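Local coordinates for type III secretion T3S chaperone (Chlamydia trachomatis, PDB 3K29), which probably serves as a YscO-like chaperone of the type III secretion apparatus, built as a long helical hairpin and able to bind copies of itself, at residues V83-Q86 with L87-E90; T116-R119 with K120-E123; K138-A141 with R142-K146; M151-L154 with L155-H159. All coordinates share one frame; numbering follows the deposited sequence.

Interaction 1. Residues V83-Q86 with L87-E90; sequences VAIQ and LSEE
Ile-85 meets both Ser-88 and Glu-89 one turn further along the same α-helix, helix 70-160. This helix pairs with helix 8-66 in a long helical hairpin. The tight part of the contact is the backbone. Leu-87 N bonds to Val-83 O at 2.9 Å, Ser-88 N to Ala-84 O at 3.0 Å, and Glu-90 N to Gln-86 O at 3.0 Å. The face toward helix 8-66 is also packed. Val-83 and Ala-84 lie on Tyr-53, Gln-86 on Val-49 and Leu-87 on Lys-50. Val-83 is buried there.

The other side is loose and faces solvent. Ile-85, Ser-88 and Glu-89 are all exposed. The methyl CG2 of Ile-85 lies 3.7 Å from Glu-89 OE2, and the two side chains cross obliquely. This is a light contact between a methyl group and a carboxylate. With CG beside the backbone N, the extended Glu-89 chain runs back along the helix toward Ile-85. Glu-90 bends at CG instead, and its OE2 pairs with Lys-93.

Ile-85 O takes two donors, both from the same face of its carbonyl plane. Glu-89 N makes the helical bond to Ile-85 O at 3.0 Å. The hydroxyl of Ser-88 sits between its own backbone N and carbonyl carbon (chi1 56°). From there OG donates to Ile-85 O at 2.9 Å, with a bent C=O...OG angle of 114°.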
loop_
_atom_site.group_PDB
_atom_site.type_symbol
_atom_site.label_atom_id
_atom_site.label_comp_id
_atom_site.label_asym_id
_atom_site.label_seq_id
_atom_site.Cartn_x
_atom_site.Cartn_y
_atom_site.Cartn_z
ATOM N N VAL A 83 0.559 41.635 1.316
ATOM C CA VAL A 83 1.303 40.427 0.972
ATOM C C VAL A 83 1.226 39.416 2.110
ATOM O O VAL A 83 1.172 38.226 1.859
ATOM C CB VAL A 83 2.794 40.759 0.593
ATOM C CG1 VAL A 83 3.501 39.503 0.127
ATOM C CG2 VAL A 83 2.793 41.745 -0.541
ATOM N N ALA A 84 1.282 39.888 3.353
ATOM C CA ALA A 84 1.194 39.032 4.524
ATOM C C ALA A 84 -0.077 38.162 4.514
ATOM O O ALA A 84 -0.048 36.986 4.872
ATOM C CB ALA A 84 1.234 39.847 5.733
ATOM N N ILE A 85 -1.197 38.741 4.091
ATOM C CA ILE A 85 -2.468 38.010 3.993
ATOM C C ILE A 85 -2.387 37.041 2.806
ATOM O O ILE A 85 -2.841 35.929 2.908
ATOM C CB ILE A 85 -3.668 39.005 3.839
ATOM C CG1 ILE A 85 -3.818 39.855 5.100
ATOM C CG2 ILE A 85 -5.042 38.274 3.512
ATOM C CD1 ILE A 85 -4.755 41.068 4.905
ATOM N N GLN A 86 -1.801 37.439 1.688
ATOM C CA GLN A 86 -1.644 36.468 0.619
ATOM C C GLN A 86 -0.848 35.271 1.115
ATOM O O GLN A 86 -1.154 34.118 0.740
ATOM C CB GLN A 86 -0.910 37.019 -0.588
ATOM C CG GLN A 86 -1.476 38.273 -1.185
ATOM C CD GLN A 86 -0.565 38.812 -2.300
ATOM O OE1 GLN A 86 -0.098 38.030 -3.151
ATOM N NE2 GLN A 86 -0.298 40.116 -2.294
ATOM N N LEU A 87 0.217 35.539 1.888
ATOM C CA LEU A 87 1.032 34.460 2.432
ATOM C C LEU A 87 0.207 33.521 3.351
ATOM O O LEU A 87 0.288 32.297 3.177
ATOM C CB LEU A 87 2.286 34.999 3.170
ATOM C CG LEU A 87 3.179 33.931 3.802
ATOM C CD1 LEU A 87 3.625 32.878 2.627
ATOM C CD2 LEU A 87 4.416 34.601 4.472
ATOM N N SER A 88 -0.546 34.053 4.328
ATOM C CA SER A 88 -1.396 33.184 5.168
ATOM C C SER A 88 -2.359 32.375 4.303
ATOM O O SER A 88 -2.651 31.237 4.632
ATOM C CB SER A 88 -2.175 33.955 6.249
ATOM O OG SER A 88 -2.965 34.973 5.644
ATOM N N GLU A 89 -2.839 32.935 3.193
ATOM C CA GLU A 89 -3.814 32.180 2.352
ATOM C C GLU A 89 -3.082 31.001 1.666
ATOM O O GLU A 89 -3.623 29.908 1.524
ATOM C CB GLU A 89 -4.483 33.097 1.331
ATOM C CG GLU A 89 -5.489 34.087 1.974
ATOM C CD GLU A 89 -5.971 35.172 1.008
ATOM O OE1 GLU A 89 -5.397 35.301 -0.092
ATOM O OE2 GLU A 89 -6.902 35.923 1.354
ATOM N N GLU A 90 -1.825 31.225 1.266
ATOM C CA GLU A 90 -1.040 30.148 0.666
ATOM C C GLU A 90 -0.727 29.065 1.688
ATOM O O GLU A 90 -0.768 27.894 1.331
ATOM C CB GLU A 90 0.292 30.668 0.094
ATOM C CG GLU A 90 0.106 31.574 -1.095
ATOM C CD GLU A 90 -0.561 30.887 -2.247
ATOM O OE1 GLU A 90 -0.361 29.674 -2.428
ATOM O OE2 GLU A 90 -1.291 31.558 -2.993
#

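Interaction 2. Residues T116-R119 with K120-E123; sequences TKRR and KEEE
The guanidinium of Arg-118 receives the carboxylate of Glu-121 at its edge. Glu-121 CD lies in the guanidinium plane, and neither face of the group is used in this pairing. The two flat groups are tilted 28° from each other. The grip is side-on, with one nitrogen for each oxygen. Arg-118 NE donates to Glu-121 OE1 at 2.8 Å, almost straight at 177°. Arg-118 NH2 donates to Glu-121 OE2 at 3.0 Å. Both oxygens are met on their syn side, somewhat out of the carboxylate plane.

The two residues are three apart on helix 70-160, and the side chains run alongside each other in the same direction. Arg-118 bends at chi2 and chi3, which folds NE and NH2 round toward the acid. Glu-121 bends at chi2 and leans back over the preceding turn, where CD lies 3.2 Å from Lys-117 O. Beneath the pair runs the helix backbone: Glu-121 N bonds to Lys-117 O at 3.0 Å and Glu-122 N to Arg-118 O at 2.9 Å.

Arg-118 has a second acid, because NH1 forms a salt bridge with Glu-114. Arg-118 also packs on Val-18, and Glu-121 on Lys-14, both of helix 8-66. Arg-119 turns its charge to Glu-22 of that helix instead.

Two bonds fix the rotation of both flat groups. Two acids share one arginine, which would be expected to favour ionised carboxylates.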
loop_
_atom_site.group_PDB
_atom_site.type_symbol
_atom_site.label_atom_id
_atom_site.label_comp_id
_atom_site.label_asym_id
_atom_site.label_seq_id
_atom_site.Cartn_x
_atom_site.Cartn_y
_atom_site.Cartn_z
ATOM N N THR A 116 -0.909 -8.262 3.402
ATOM C CA THR A 116 -0.386 -9.224 4.375
ATOM C C THR A 116 -1.450 -10.221 4.799
ATOM O O THR A 116 -1.152 -11.407 4.926
ATOM C CB THR A 116 0.195 -8.552 5.626
ATOM O OG1 THR A 116 1.056 -7.492 5.215
ATOM C CG2 THR A 116 0.990 -9.568 6.495
ATOM N N LYS A 117 -2.675 -9.729 5.029
ATOM C CA LYS A 117 -3.826 -10.591 5.315
ATOM C C LYS A 117 -4.095 -11.583 4.183
ATOM O O LYS A 117 -4.306 -12.763 4.434
ATOM C CB LYS A 117 -5.080 -9.767 5.628
ATOM C CG LYS A 117 -5.298 -9.544 7.121
ATOM C CD LYS A 117 -6.376 -8.505 7.420
ATOM C CE LYS A 117 -7.796 -9.076 7.216
ATOM N NZ LYS A 117 -8.863 -8.024 7.332
ATOM N N ARG A 118 -4.057 -11.118 2.934
ATOM C CA ARG A 118 -4.282 -12.015 1.793
ATOM C C ARG A 118 -3.251 -13.118 1.721
ATOM O O ARG A 118 -3.577 -14.257 1.379
ATOM C CB ARG A 118 -4.366 -11.255 0.456
ATOM C CG ARG A 118 -5.480 -10.250 0.392
ATOM C CD ARG A 118 -6.897 -10.846 0.555
ATOM N NE ARG A 118 -7.348 -10.958 1.956
ATOM C CZ ARG A 118 -7.682 -9.933 2.760
ATOM N NH1 ARG A 118 -7.634 -8.669 2.337
ATOM N NH2 ARG A 118 -8.070 -10.168 4.009
ATOM N N ARG A 119 -2.014 -12.772 2.037
ATOM C CA ARG A 119 -0.901 -13.683 1.922
ATOM C C ARG A 119 -0.918 -14.737 3.039
ATOM O O ARG A 119 -0.597 -15.896 2.803
ATOM C CB ARG A 119 0.413 -12.889 1.885
ATOM C CG ARG A 119 0.537 -12.071 0.597
ATOM C CD ARG A 119 1.937 -12.059 0.028
ATOM N NE ARG A 119 2.613 -10.798 0.293
ATOM C CZ ARG A 119 3.203 -10.020 -0.620
ATOM N NH1 ARG A 119 3.223 -10.359 -1.902
ATOM N NH2 ARG A 119 3.787 -8.885 -0.239
ATOM N N LYS A 120 -1.269 -14.295 4.256
ATOM C CA LYS A 120 -1.521 -15.157 5.416
ATOM C C LYS A 120 -2.609 -16.192 5.093
ATOM O O LYS A 120 -2.400 -17.397 5.256
ATOM C CB LYS A 120 -1.934 -14.270 6.587
ATOM C CG LYS A 120 -2.075 -14.934 7.928
ATOM C CD LYS A 120 -2.527 -13.868 8.909
ATOM C CE LYS A 120 -3.614 -14.401 9.841
ATOM N NZ LYS A 120 -3.077 -15.254 10.964
ATOM N N GLU A 121 -3.747 -15.717 4.594
ATOM C CA GLU A 121 -4.860 -16.606 4.239
ATOM C C GLU A 121 -4.482 -17.594 3.135
ATOM O O GLU A 121 -4.769 -18.774 3.245
ATOM C CB GLU A 121 -6.094 -15.820 3.794
ATOM C CG GLU A 121 -6.750 -14.980 4.877
ATOM C CD GLU A 121 -7.363 -13.686 4.351
ATOM O OE1 GLU A 121 -7.490 -13.490 3.105
ATOM O OE2 GLU A 121 -7.719 -12.851 5.213
ATOM N N GLU A 122 -3.848 -17.103 2.077
ATOM C CA GLU A 122 -3.433 -17.963 0.982
ATOM C C GLU A 122 -2.481 -19.040 1.516
ATOM O O GLU A 122 -2.576 -20.225 1.147
ATOM C CB GLU A 122 -2.769 -17.131 -0.130
ATOM C CG GLU A 122 -2.377 -17.937 -1.404
ATOM C CD GLU A 122 -1.082 -18.753 -1.274
ATOM O OE1 GLU A 122 -0.141 -18.351 -0.535
ATOM O OE2 GLU A 122 -1.010 -19.825 -1.929
ATOM N N GLU A 123 -1.560 -18.631 2.386
ATOM C CA GLU A 123 -0.625 -19.581 2.938
ATOM C C GLU A 123 -1.284 -20.624 3.851
ATOM O O GLU A 123 -0.880 -21.781 3.851
ATOM C CB GLU A 123 0.507 -18.869 3.668
ATOM C CG GLU A 123 1.527 -19.834 4.218
ATOM C CD GLU A 123 2.437 -20.417 3.131
ATOM O OE1 GLU A 123 3.513 -20.907 3.504
ATOM O OE2 GLU A 123 2.100 -20.373 1.915
#

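Interaction 3. Residues K138-A141 with R142-K146; sequences KEEA and RQEEK
Arg-142 and Gln-143 reach back one turn to Glu-139, whose two oxygens take different partners. OE2 of Glu-139 forms a salt bridge with Arg-142 NH1; the modelled distance of 2.5 Å is doubtfully short. OE1 of Glu-139 accepts a weak hydrogen bond from Gln-143 NE2 at 2.8 Å, bent to 117°. Glu-139 CG lies opposite the backbone N and the chain then bends at chi2, which brings the acid between its two partners. The carboxylate is nearly parallel to the Gln-143 amide but 64° from the guanidinium plane.

The guanidinium of Arg-142 lies over the backbone of the preceding turn. Lys-138 O sits 3.7 Å from the plane, over its centre, and Glu-139 N is on the same face, nearer the rim. Glu-139 OE2 comes in at the edge. NH2 has its own partner, a salt bridge to Glu-135, so Arg-142 ties two acids along the helix. Its NH2 also touches Lys-138 CB.

Glu-140 and Glu-144 bring their OE2 atoms to 2.6 Å, with carboxylate planes 76° apart. One of the acids probably holds a proton, which would ease the repulsion. Below the side chains, Gln-143 N bonds to Glu-139 O at 2.9 Å and Glu-145 N to Ala-141 O at 2.9 Å.

The contact lies on helix 70-160, past the point where the start of helix 8-66 covers it. The chain has no strands, and this polar turn belongs to the overhanging single helix.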
loop_
_atom_site.group_PDB
_atom_site.type_symbol
_atom_site.label_atom_id
_atom_site.label_comp_id
_atom_site.label_asym_id
_atom_site.label_seq_id
_atom_site.Cartn_x
_atom_site.Cartn_y
_atom_site.Cartn_z
ATOM N N LYS A 138 -0.490 -41.167 1.727
ATOM C CA LYS A 138 -0.501 -42.237 2.737
ATOM C C LYS A 138 -1.698 -43.182 2.624
ATOM O O LYS A 138 -1.561 -44.389 2.798
ATOM C CB LYS A 138 -0.430 -41.648 4.136
ATOM C CG LYS A 138 0.958 -41.151 4.486
ATOM C CD LYS A 138 1.013 -40.437 5.833
ATOM C CE LYS A 138 0.987 -41.432 6.988
ATOM N NZ LYS A 138 1.594 -40.826 8.223
ATOM N N GLU A 139 -2.862 -42.620 2.328
ATOM C CA GLU A 139 -4.088 -43.372 2.145
ATOM C C GLU A 139 -3.962 -44.309 0.940
ATOM O O GLU A 139 -4.267 -45.504 1.066
ATOM C CB GLU A 139 -5.260 -42.403 1.984
ATOM C CG GLU A 139 -6.647 -43.049 1.778
ATOM C CD GLU A 139 -7.058 -43.958 2.934
ATOM O OE1 GLU A 139 -7.690 -44.999 2.652
ATOM O OE2 GLU A 139 -6.742 -43.649 4.117
ATOM N N GLU A 140 -3.502 -43.783 -0.207
ATOM C CA GLU A 140 -3.290 -44.623 -1.394
ATOM C C GLU A 140 -2.280 -45.754 -1.108
ATOM O O GLU A 140 -2.500 -46.897 -1.518
ATOM C CB GLU A 140 -2.844 -43.824 -2.632
ATOM C CG GLU A 140 -2.442 -44.741 -3.852
ATOM C CD GLU A 140 -3.632 -45.606 -4.339
ATOM O OE1 GLU A 140 -4.791 -45.237 -4.003
ATOM O OE2 GLU A 140 -3.441 -46.631 -5.048
ATOM N N ALA A 141 -1.214 -45.440 -0.380
ATOM C CA ALA A 141 -0.239 -46.461 0.029
ATOM C C ALA A 141 -0.837 -47.577 0.941
ATOM O O ALA A 141 -0.576 -48.766 0.719
ATOM C CB ALA A 141 0.930 -45.802 0.705
ATOM N N ARG A 142 -1.632 -47.191 1.952
ATOM C CA ARG A 142 -2.331 -48.177 2.790
ATOM C C ARG A 142 -3.260 -49.041 1.946
ATOM O O ARG A 142 -3.376 -50.243 2.192
ATOM C CB ARG A 142 -3.180 -47.519 3.886
ATOM C CG ARG A 142 -2.421 -46.846 4.950
ATOM C CD ARG A 142 -3.350 -46.232 5.966
ATOM N NE ARG A 142 -2.830 -44.922 6.324
ATOM C CZ ARG A 142 -3.446 -43.777 6.074
ATOM N NH1 ARG A 142 -4.634 -43.786 5.499
ATOM N NH2 ARG A 142 -2.879 -42.623 6.418
ATOM N N GLN A 143 -3.961 -48.425 0.997
ATOM C CA GLN A 143 -4.864 -49.202 0.129
ATOM C C GLN A 143 -4.065 -50.189 -0.699
ATOM O O GLN A 143 -4.455 -51.348 -0.849
ATOM C CB GLN A 143 -5.688 -48.297 -0.804
ATOM C CG GLN A 143 -6.686 -47.376 -0.076
ATOM C CD GLN A 143 -7.664 -48.129 0.862
ATOM O OE1 GLN A 143 -8.459 -48.981 0.439
ATOM N NE2 GLN A 143 -7.601 -47.794 2.142
ATOM N N GLU A 144 -2.934 -49.724 -1.232
ATOM C CA GLU A 144 -2.070 -50.607 -2.013
ATOM C C GLU A 144 -1.541 -51.784 -1.193
ATOM O O GLU A 144 -1.548 -52.928 -1.674
ATOM C CB GLU A 144 -0.959 -49.817 -2.708
ATOM C CG GLU A 144 -1.522 -49.062 -3.944
ATOM C CD GLU A 144 -0.547 -48.049 -4.512
ATOM O OE1 GLU A 144 0.638 -48.106 -4.108
ATOM O OE2 GLU A 144 -0.953 -47.215 -5.376
ATOM N N GLU A 145 -1.069 -51.490 0.028
ATOM C CA GLU A 145 -0.616 -52.503 0.977
ATOM C C GLU A 145 -1.709 -53.526 1.306
ATOM O O GLU A 145 -1.454 -54.728 1.325
ATOM C CB GLU A 145 -0.069 -51.860 2.280
ATOM C CG GLU A 145 0.372 -52.965 3.304
ATOM C CD GLU A 145 1.093 -52.483 4.590
ATOM O OE1 GLU A 145 2.067 -51.686 4.520
ATOM O OE2 GLU A 145 0.698 -52.971 5.682
ATOM N N LYS A 146 -2.923 -53.046 1.602
ATOM C CA LYS A 146 -4.059 -53.966 1.894
ATOM C C LYS A 146 -4.350 -54.878 0.693
ATOM O O LYS A 146 -4.602 -56.103 0.823
ATOM C CB LYS A 146 -5.314 -53.140 2.242
ATOM C CG LYS A 146 -6.631 -53.874 2.089
ATOM C CD LYS A 146 -7.814 -53.058 2.636
ATOM C CE LYS A 146 -8.436 -52.170 1.579
ATOM N NZ LYS A 146 -8.501 -52.875 0.255
#

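Interaction 4. Residues M151-L154 with L155-H159; sequences MGQL and LHQLH
Gln-153 and Gln-157, one turn apart, bring their amides together near the C-terminal end of helix 70-160. Gln-157 NE2 lies 3.5 Å from Gln-153 CB and also 3.5 Å from Gln-153 OE1. The amide planes are 68° apart and the side chains meet at about a right angle. Gln-157 bends at chi2 (143°), which lays its amide over the turn, with CD 3.1 Å from Gln-153 O. Beside it, Leu-154 CD2 comes within 4.1 Å of Gln-157 OE1.

The backbone positions these groups. Gln-157 N bonds to Gln-153 O at 2.7 Å. Selenomethionine Met-151 offers its O to Leu-155 N, and Gly-152 offers its O to His-156 N. Leu-158 CG leans on Leu-154 O at 3.4 Å.

Further out, His-159 folds back on the same helix. Its ND1 donates to Leu-155 O at 3.0 Å from above the carbonyl plane, while His-159 N reaches that oxygen from the opposite face.

All but Gly-152 are exposed, and every one touches a crystal neighbour. The hydrogen bonds between the segments are all backbone i to i+4 bonds. Gln-157 OE1 lies 3.2 Å from Gln-153 O, a probably mildly unfavourable pair of acceptors; the amide contact is unlikely to add much stability.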
loop_
_atom_site.group_PDB
_atom_site.type_symbol
_atom_site.label_atom_id
_atom_site.label_comp_id
_atom_site.label_asym_id
_atom_site.label_seq_id
_atom_site.Cartn_x
_atom_site.Cartn_y
_atom_site.Cartn_z
HETATM N N MSE A 151 -4.346 -59.927 -2.541
HETATM C CA MSE A 151 -4.012 -60.642 -3.777
HETATM C C MSE A 151 -3.034 -61.791 -3.441
HETATM O O MSE A 151 -3.099 -62.878 -4.020
HETATM C CB MSE A 151 -3.338 -59.689 -4.776
HETATM C CG MSE A 151 -4.247 -58.679 -5.457
HETATM SE SE MSE A 151 -5.867 -59.488 -6.135
HETATM C CE MSE A 151 -7.019 -59.248 -4.625
ATOM N N GLY A 152 -2.102 -61.503 -2.528
ATOM C CA GLY A 152 -1.082 -62.468 -2.079
ATOM C C GLY A 152 -1.739 -63.705 -1.505
ATOM O O GLY A 152 -1.366 -64.841 -1.829
ATOM N N GLN A 153 -2.756 -63.484 -0.681
ATOM C CA GLN A 153 -3.569 -64.595 -0.174
ATOM C C GLN A 153 -4.318 -65.329 -1.266
ATOM O O GLN A 153 -4.383 -66.566 -1.234
ATOM C CB GLN A 153 -4.586 -64.137 0.880
ATOM C CG GLN A 153 -4.027 -64.009 2.285
ATOM C CD GLN A 153 -3.058 -65.128 2.663
ATOM O OE1 GLN A 153 -3.447 -66.289 2.821
ATOM N NE2 GLN A 153 -1.779 -64.777 2.813
ATOM N N LEU A 154 -4.930 -64.600 -2.201
ATOM C CA LEU A 154 -5.705 -65.303 -3.232
ATOM C C LEU A 154 -4.748 -66.208 -3.961
ATOM O O LEU A 154 -5.061 -67.367 -4.200
ATOM C CB LEU A 154 -6.344 -64.353 -4.240
ATOM C CG LEU A 154 -7.725 -63.748 -3.949
ATOM C CD1 LEU A 154 -8.109 -62.753 -5.019
ATOM C CD2 LEU A 154 -8.784 -64.881 -3.880
ATOM N N LEU A 155 -3.584 -65.673 -4.359
ATOM C CA LEU A 155 -2.613 -66.506 -5.075
ATOM C C LEU A 155 -2.227 -67.761 -4.301
ATOM O O LEU A 155 -2.127 -68.868 -4.873
ATOM C CB LEU A 155 -1.342 -65.724 -5.410
ATOM C CG LEU A 155 -1.488 -64.872 -6.645
ATOM C CD1 LEU A 155 -0.231 -64.009 -6.709
ATOM C CD2 LEU A 155 -1.684 -65.703 -7.907
ATOM N N HIS A 156 -1.995 -67.591 -3.001
ATOM C CA HIS A 156 -1.544 -68.714 -2.183
ATOM C C HIS A 156 -2.673 -69.711 -1.909
ATOM O O HIS A 156 -2.431 -70.911 -1.870
ATOM C CB HIS A 156 -0.902 -68.233 -0.887
ATOM C CG HIS A 156 -0.232 -69.327 -0.113
ATOM N ND1 HIS A 156 0.868 -70.006 -0.589
ATOM C CD2 HIS A 156 -0.525 -69.881 1.090
ATOM C CE1 HIS A 156 1.232 -70.926 0.288
ATOM N NE2 HIS A 156 0.399 -70.872 1.313
ATOM N N GLN A 157 -3.898 -69.225 -1.736
ATOM C CA GLN A 157 -5.050 -70.124 -1.626
ATOM C C GLN A 157 -5.282 -70.919 -2.929
ATOM O O GLN A 157 -5.800 -72.037 -2.885
ATOM C CB GLN A 157 -6.306 -69.363 -1.218
ATOM C CG GLN A 157 -6.221 -68.815 0.212
ATOM C CD GLN A 157 -6.873 -67.425 0.394
ATOM O OE1 GLN A 157 -7.515 -66.884 -0.535
ATOM N NE2 GLN A 157 -6.712 -66.846 1.615
ATOM N N LEU A 158 -4.871 -70.354 -4.065
ATOM C CA LEU A 158 -4.934 -71.068 -5.357
ATOM C C LEU A 158 -3.935 -72.203 -5.477
ATOM O O LEU A 158 -4.233 -73.239 -6.094
ATOM C CB LEU A 158 -4.754 -70.113 -6.535
ATOM C CG LEU A 158 -6.015 -69.317 -6.845
ATOM C CD1 LEU A 158 -5.640 -68.049 -7.562
ATOM C CD2 LEU A 158 -6.970 -70.139 -7.666
ATOM N N HIS A 159 -2.756 -71.996 -4.890
ATOM C CA HIS A 159 -1.680 -72.996 -4.866
ATOM C C HIS A 159 -1.930 -74.106 -3.821
ATOM O O HIS A 159 -1.412 -75.213 -3.953
ATOM C CB HIS A 159 -0.318 -72.325 -4.609
ATOM C CG HIS A 159 0.295 -71.685 -5.821
ATOM N ND1 HIS A 159 0.277 -70.320 -6.036
ATOM C CD2 HIS A 159 0.970 -72.222 -6.871
ATOM C CE1 HIS A 159 0.903 -70.046 -7.171
ATOM N NE2 HIS A 159 1.325 -71.185 -7.699
#

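All four contacts follow one another along helix 70-160, so they mark stations on one long rod. Interactions 1 and 2 lie where helix 8-66 runs alongside, with centres 50 Å apart. Interactions 3 and 4 lie on the overhang beyond it, with centres 19 Å apart and nearest atoms about 5 Å apart. Interaction 3 is 34 Å from interaction 2, centre to centre. The ends of the series, interactions 1 and 4, are 103 Å apart between centres, on opposite sides of the chain's centre. None of the four touches another. All four share the helical backbone bonds; 116-123 and 138-146 add salt bridges between the segments, 83-90 and 151-159 do not.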